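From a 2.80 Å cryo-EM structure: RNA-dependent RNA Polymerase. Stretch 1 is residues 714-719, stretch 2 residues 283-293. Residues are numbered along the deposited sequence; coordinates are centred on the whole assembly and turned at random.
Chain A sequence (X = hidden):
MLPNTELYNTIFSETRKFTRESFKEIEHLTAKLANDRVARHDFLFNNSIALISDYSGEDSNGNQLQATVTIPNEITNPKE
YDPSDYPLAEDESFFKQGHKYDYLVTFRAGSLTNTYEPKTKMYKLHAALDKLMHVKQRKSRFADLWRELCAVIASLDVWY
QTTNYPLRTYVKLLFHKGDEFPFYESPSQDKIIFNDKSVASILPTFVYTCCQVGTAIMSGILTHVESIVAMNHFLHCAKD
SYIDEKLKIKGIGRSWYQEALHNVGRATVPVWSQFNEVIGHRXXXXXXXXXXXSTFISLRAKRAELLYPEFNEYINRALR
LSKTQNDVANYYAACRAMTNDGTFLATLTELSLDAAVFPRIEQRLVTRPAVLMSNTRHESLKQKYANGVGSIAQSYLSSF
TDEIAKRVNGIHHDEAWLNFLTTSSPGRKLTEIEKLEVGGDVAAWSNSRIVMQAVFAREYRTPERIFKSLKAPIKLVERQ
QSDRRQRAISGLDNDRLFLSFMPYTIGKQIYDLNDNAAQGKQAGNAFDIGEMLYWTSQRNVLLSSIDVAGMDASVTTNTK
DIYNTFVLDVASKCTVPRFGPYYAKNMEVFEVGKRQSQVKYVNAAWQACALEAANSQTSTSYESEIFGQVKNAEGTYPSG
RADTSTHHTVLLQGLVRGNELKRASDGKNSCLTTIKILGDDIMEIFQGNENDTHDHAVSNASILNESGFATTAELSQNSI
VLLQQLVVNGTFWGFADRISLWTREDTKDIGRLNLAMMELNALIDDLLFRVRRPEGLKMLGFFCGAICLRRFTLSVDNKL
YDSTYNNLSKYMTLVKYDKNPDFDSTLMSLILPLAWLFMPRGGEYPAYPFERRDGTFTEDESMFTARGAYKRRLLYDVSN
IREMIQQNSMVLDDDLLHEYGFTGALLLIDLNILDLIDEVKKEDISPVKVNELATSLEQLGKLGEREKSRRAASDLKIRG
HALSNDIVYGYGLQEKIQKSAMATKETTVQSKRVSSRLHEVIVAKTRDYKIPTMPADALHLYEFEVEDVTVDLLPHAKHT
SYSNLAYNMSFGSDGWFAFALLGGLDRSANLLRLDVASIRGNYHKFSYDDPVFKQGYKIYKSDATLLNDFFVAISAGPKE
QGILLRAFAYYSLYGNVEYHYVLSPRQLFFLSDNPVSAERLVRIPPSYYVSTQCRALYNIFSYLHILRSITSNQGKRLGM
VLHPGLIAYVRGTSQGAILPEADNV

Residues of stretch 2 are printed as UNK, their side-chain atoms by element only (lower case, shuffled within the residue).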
ATOM      1  N   GLU A 714     -15.742 -15.306  15.439  1.00 41.87           N
ATOM      2  CA  GLU A 714     -15.016 -16.419  16.038  1.00 41.87           C
ATOM      3  C   GLU A 714     -14.510 -15.945  17.400  1.00 41.87           C
ATOM      4  O   GLU A 714     -13.531 -15.203  17.511  1.00 41.87           O
ATOM      5  CB  GLU A 714     -13.928 -16.965  15.105  1.00 41.87           C
ATOM      6  CG  GLU A 714     -12.920 -15.990  14.514  1.00 41.87           C
ATOM      7  CD  GLU A 714     -11.953 -16.661  13.561  1.00 41.87           C
ATOM      8  OE1 GLU A 714     -12.102 -17.879  13.323  1.00 41.87           O
ATOM      9  OE2 GLU A 714     -11.041 -15.974  13.055  1.00 41.87           O
ATOM     10  N   LEU A 715     -15.226 -16.345  18.440  1.00 35.45           N
ATOM     11  CA  LEU A 715     -14.938 -15.930  19.800  1.00 35.45           C
ATOM     12  C   LEU A 715     -14.787 -17.167  20.667  1.00 35.45           C
ATOM     13  O   LEU A 715     -15.628 -18.068  20.631  1.00 35.45           O
ATOM     14  CB  LEU A 715     -16.021 -14.977  20.331  1.00 35.45           C
ATOM     15  CG  LEU A 715     -17.468 -15.349  20.643  1.00 35.45           C
ATOM     16  CD1 LEU A 715     -18.065 -14.271  21.497  1.00 35.45           C
ATOM     17  CD2 LEU A 715     -18.302 -15.513  19.386  1.00 35.45           C
ATOM     18  N   SER A 716     -13.697 -17.217  21.421  1.00 34.55           N
ATOM     19  CA  SER A 716     -13.263 -18.422  22.099  1.00 34.55           C
ATOM     20  C   SER A 716     -12.901 -18.113  23.539  1.00 34.55           C
ATOM     21  O   SER A 716     -12.746 -16.959  23.941  1.00 34.55           O
ATOM     22  CB  SER A 716     -12.055 -19.051  21.396  1.00 34.55           C
ATOM     23  OG  SER A 716     -10.930 -18.201  21.468  1.00 34.55           O
ATOM     24  N   GLN A 717     -12.765 -19.176  24.316  1.00 36.67           N
ATOM     25  CA  GLN A 717     -12.254 -19.075  25.670  1.00 36.67           C
ATOM     26  C   GLN A 717     -10.739 -19.197  25.718  1.00 36.67           C
ATOM     27  O   GLN A 717     -10.102 -18.601  26.593  1.00 36.67           O
ATOM     28  CB  GLN A 717     -12.931 -20.141  26.542  1.00 36.67           C
ATOM     29  CG  GLN A 717     -12.463 -20.225  27.978  1.00 36.67           C
ATOM     30  CD  GLN A 717     -13.364 -21.069  28.847  1.00 36.67           C
ATOM     31  OE1 GLN A 717     -14.441 -21.479  28.424  1.00 36.67           O
ATOM     32  NE2 GLN A 717     -12.914 -21.358  30.065  1.00 36.67           N
ATOM     33  N   ASN A 718     -10.129 -19.895  24.762  1.00 34.02           N
ATOM     34  CA  ASN A 718      -8.717 -20.204  24.925  1.00 34.02           C
ATOM     35  C   ASN A 718      -7.903 -20.098  23.638  1.00 34.02           C
ATOM     36  O   ASN A 718      -6.862 -20.745  23.523  1.00 34.02           O
ATOM     37  CB  ASN A 718      -8.564 -21.589  25.550  1.00 34.02           C
ATOM     38  CG  ASN A 718      -9.373 -22.646  24.841  1.00 34.02           C
ATOM     39  OD1 ASN A 718      -9.943 -22.406  23.780  1.00 34.02           O
ATOM     40  ND2 ASN A 718      -9.463 -23.819  25.447  1.00 34.02           N
ATOM     41  N   SER A 719      -8.311 -19.263  22.686  1.00 31.98           N
ATOM     42  CA  SER A 719      -7.529 -19.088  21.468  1.00 31.98           C
ATOM     43  C   SER A 719      -7.781 -17.704  20.891  1.00 31.98           C
ATOM     44  O   SER A 719      -8.915 -17.223  20.891  1.00 31.98           O
ATOM     45  CB  SER A 719      -7.862 -20.160  20.426  1.00 31.98           C
ATOM     46  OG  SER A 719      -9.193 -20.036  19.963  1.00 31.98           O
ATOM     47  N   UNK A 283      -3.366 -26.037  35.655  1.00 32.78           N
ATOM     48  CA  UNK A 283      -4.166 -27.056  34.993  1.00 32.78           C
ATOM     49  C   UNK A 283      -5.583 -26.520  34.889  1.00 32.78           C
ATOM     50  O   UNK A 283      -6.291 -26.424  35.894  1.00 32.78           O
ATOM     51  c   UNK A 283      -4.130 -28.378  35.755  1.00 32.78           C
ATOM     52  c   UNK A 283      -4.951 -29.429  35.027  1.00 32.78           C
ATOM     53  o   UNK A 283      -2.778 -28.834  35.858  1.00 32.78           O
ATOM     54  N   UNK A 284      -5.995 -26.175  33.679  1.00 33.43           N
ATOM     55  CA  UNK A 284      -7.260 -25.501  33.452  1.00 33.43           C
ATOM     56  C   UNK A 284      -8.192 -26.392  32.646  1.00 33.43           C
ATOM     57  O   UNK A 284      -7.791 -27.425  32.108  1.00 33.43           O
ATOM     58  c   UNK A 284      -7.040 -24.174  32.726  1.00 33.43           C
ATOM     59  c   UNK A 284      -6.564 -24.327  31.300  1.00 33.43           C
ATOM     60  n   UNK A 284      -8.414 -22.681  29.503  1.00 33.43           N
ATOM     61  c   UNK A 284      -6.236 -22.989  30.679  1.00 33.43           C
ATOM     62  c   UNK A 284      -7.466 -22.129  30.492  1.00 33.43           C
ATOM     63  N   UNK A 285      -9.449 -25.980  32.563  1.00 35.70           N
ATOM     64  CA  UNK A 285     -10.416 -26.630  31.692  1.00 35.70           C
ATOM     65  C   UNK A 285     -10.394 -25.954  30.329  1.00 35.70           C
ATOM     66  O   UNK A 285     -10.104 -24.759  30.225  1.00 35.70           O
ATOM     67  c   UNK A 285     -12.315 -25.196  32.544  1.00 35.70           C
ATOM     68  c   UNK A 285     -11.825 -26.606  32.291  1.00 35.70           C
ATOM     69  o   UNK A 285     -12.729 -27.277  31.403  1.00 35.70           O
ATOM     70  N   UNK A 286     -10.647 -26.733  29.281  1.00 36.07           N
ATOM     71  CA  UNK A 286     -10.678 -26.214  27.923  1.00 36.07           C
ATOM     72  C   UNK A 286     -12.047 -26.370  27.288  1.00 36.07           C
ATOM     73  O   UNK A 286     -12.177 -26.264  26.068  1.00 36.07           O
ATOM     74  o   UNK A 286      -9.819 -28.302  27.036  1.00 36.07           O
ATOM     75  c   UNK A 286      -9.613 -26.885  27.056  1.00 36.07           C
ATOM     76  c   UNK A 286      -8.229 -26.578  27.573  1.00 36.07           C
ATOM     77  N   UNK A 287     -13.065 -26.637  28.097  1.00 36.34           N
ATOM     78  CA  UNK A 287     -14.431 -26.644  27.604  1.00 36.34           C
ATOM     79  C   UNK A 287     -14.865 -25.226  27.260  1.00 36.34           C
ATOM     80  O   UNK A 287     -14.347 -24.255  27.810  1.00 36.34           O
ATOM     81  o   UNK A 287     -15.387 -26.457  29.815  1.00 36.34           O
ATOM     82  c   UNK A 287     -15.361 -27.250  28.647  1.00 36.34           C
ATOM     83  N   UNK A 288     -15.816 -25.109  26.352  1.00 36.92           N
ATOM     84  CA  UNK A 288     -16.240 -23.836  25.796  1.00 36.92           C
ATOM     85  C   UNK A 288     -17.616 -23.448  26.320  1.00 36.92           C
ATOM     86  O   UNK A 288     -18.382 -24.307  26.766  1.00 36.92           O
ATOM     87  c   UNK A 288     -16.263 -23.923  24.265  1.00 36.92           C
ATOM     88  c   UNK A 288     -14.908 -24.189  23.635  1.00 36.92           C
ATOM     89  o   UNK A 288     -12.715 -23.333  23.929  1.00 36.92           O
ATOM     90  o   UNK A 288     -14.355 -21.885  23.855  1.00 36.92           O
ATOM     91  c   UNK A 288     -13.925 -23.055  23.819  1.00 36.92           C
ATOM     92  N   UNK A 289     -17.960 -22.159  26.305  1.00 37.95           N
ATOM     93  CA  UNK A 289     -19.311 -21.747  26.703  1.00 37.95           C
ATOM     94  C   UNK A 289     -20.355 -22.188  25.688  1.00 37.95           C
ATOM     95  O   UNK A 289     -20.045 -22.647  24.589  1.00 37.95           O
ATOM     96  c   UNK A 289     -17.780 -19.948  26.968  1.00 37.95           C
ATOM     97  c   UNK A 289     -17.059 -20.996  26.201  1.00 37.95           C
ATOM     98  c   UNK A 289     -19.212 -20.225  26.770  1.00 37.95           C
ATOM     99  N   UNK A 290     -21.622 -22.023  26.071  1.00 38.53           N
ATOM    100  CA  UNK A 290     -22.709 -22.642  25.320  1.00 38.53           C
ATOM    101  C   UNK A 290     -22.988 -21.938  24.001  1.00 38.53           C
ATOM    102  O   UNK A 290     -23.511 -22.560  23.073  1.00 38.53           O
ATOM    103  n   UNK A 290     -25.070 -19.378  27.339  1.00 38.53           N
ATOM    104  n   UNK A 290     -25.427 -20.679  25.676  1.00 38.53           N
ATOM    105  c   UNK A 290     -24.309 -20.503  27.541  1.00 38.53           C
ATOM    106  c   UNK A 290     -25.735 -19.510  26.207  1.00 38.53           C
ATOM    107  c   UNK A 290     -23.979 -22.681  26.170  1.00 38.53           C
ATOM    108  c   UNK A 290     -24.531 -21.330  26.494  1.00 38.53           C
ATOM    109  N   UNK A 291     -22.658 -20.654  23.895  1.00 37.16           N
ATOM    110  CA  UNK A 291     -22.810 -19.946  22.632  1.00 37.16           C
ATOM    111  C   UNK A 291     -21.706 -20.283  21.639  1.00 37.16           C
ATOM    112  O   UNK A 291     -21.838 -19.970  20.452  1.00 37.16           O
ATOM    113  c   UNK A 291     -19.564 -17.001  24.021  1.00 37.16           C
ATOM    114  c   UNK A 291     -22.885 -18.434  22.878  1.00 37.16           C
ATOM    115  c   UNK A 291     -19.776 -16.868  25.374  1.00 37.16           C
ATOM    116  c   UNK A 291     -21.785 -17.888  23.750  1.00 37.16           C
ATOM    117  c   UNK A 291     -21.978 -17.747  25.115  1.00 37.16           C
ATOM    118  c   UNK A 291     -20.984 -17.239  25.921  1.00 37.16           C
ATOM    119  c   UNK A 291     -20.569 -17.501  23.211  1.00 37.16           C
ATOM    120  N   UNK A 292     -20.628 -20.910  22.101  1.00 37.87           N
ATOM    121  CA  UNK A 292     -19.609 -21.432  21.203  1.00 37.87           C
ATOM    122  C   UNK A 292     -19.980 -22.832  20.735  1.00 37.87           C
ATOM    123  O   UNK A 292     -19.813 -23.175  19.560  1.00 37.87           O
ATOM    124  c   UNK A 292     -17.182 -22.068  21.087  1.00 37.87           C
ATOM    125  c   UNK A 292     -17.856 -19.972  22.203  1.00 37.87           C
ATOM    126  c   UNK A 292     -18.245 -21.399  21.911  1.00 37.87           C
ATOM    127  N   UNK A 293     -20.537 -23.647  21.632  1.00 39.96           N
ATOM    128  CA  UNK A 293     -20.943 -25.005  21.295  1.00 39.96           C
ATOM    129  C   UNK A 293     -22.171 -25.065  20.395  1.00 39.96           C
ATOM    130  O   UNK A 293     -22.493 -26.147  19.897  1.00 39.96           O
ATOM    131  c   UNK A 293     -21.207 -25.799  22.574  1.00 39.96           C
ATOM    132  o   UNK A 293     -20.014 -25.975  23.312  1.00 39.96           O
TER

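Position 283 opens the stretch in a strand, with a three-atom side chain in which one carbon carries an oxygen and a carbon; it lies out of reach of stretch 1, and the branched hydroxyl identifies T283. At position 284 four carbons run in a row and end in a nitrogen, the pattern of lysine. The chain of K284 folds back through its last two torsions (both m), so that NZ donates a hydrogen bond to the backbone O of position 285, at 2.8 Å, while the same NZ stays 4.1 Å from CB of N718. Position 285 again has one carbon bearing an oxygen and a carbon, and is T285; stretch 1 covers little of it.

Position 286 repeats this branched three-atom pattern, but is buried, and its side chain packs against the side-chain amide of N718. It is T286, whose hydroxyl is hydrogen-bonded elsewhere in the structure. Position 287 has one carbon and one oxygen, and its CB points away from stretch 1: S287. Its OG shares a hydrogen bond of 3.2 Å with OG1 of T285, tying the turn after the strand together.

At position 288 three carbons lead to two oxygens on the third, a carboxylate, and one oxygen lies 3.2 Å from the backbone N of Q717. This is E288. Although its CB points sideways, two m torsions bring the carboxylate to stretch 1, where OE1 accepts the hydrogen bond from Q717 N.

Position 289 has three carbons closing a ring onto the backbone nitrogen, which only proline does; P289 is buried beside Q717. Position 290 carries one carbon and then a five-membered ring of three carbons and two nitrogens, an imidazole exposed and remote from stretch 1: H290. Position 291 has one carbon followed by a ring of six carbons without oxygen, hence F291; its CE1 meets CD1 of L715 obliquely at 4.0 Å. Position 292 has one carbon carrying two more, a small branched apolar group: V292, directed toward stretch 1, with CG2 3.3 Å from O of L715. Its N donates to O of P289 at 3.1 Å. Position 293, one carbon and one oxygen, is S293, out of contact; its N also reaches O of P289, at 3.2 Å.

The contact, burying 421 Å² in all, joins segments more than 420 residues apart in sequence. The E288 carboxylate anchors the backbone at Q717, while the L715 side chain packs against the F291 ring and V292 CG2 sits against the L715 backbone carbonyl, adding a small apolar contact and a van der Waals contact with the backbone to this polar link.

Stretch 2 283-293: TKTTSEPHFVS
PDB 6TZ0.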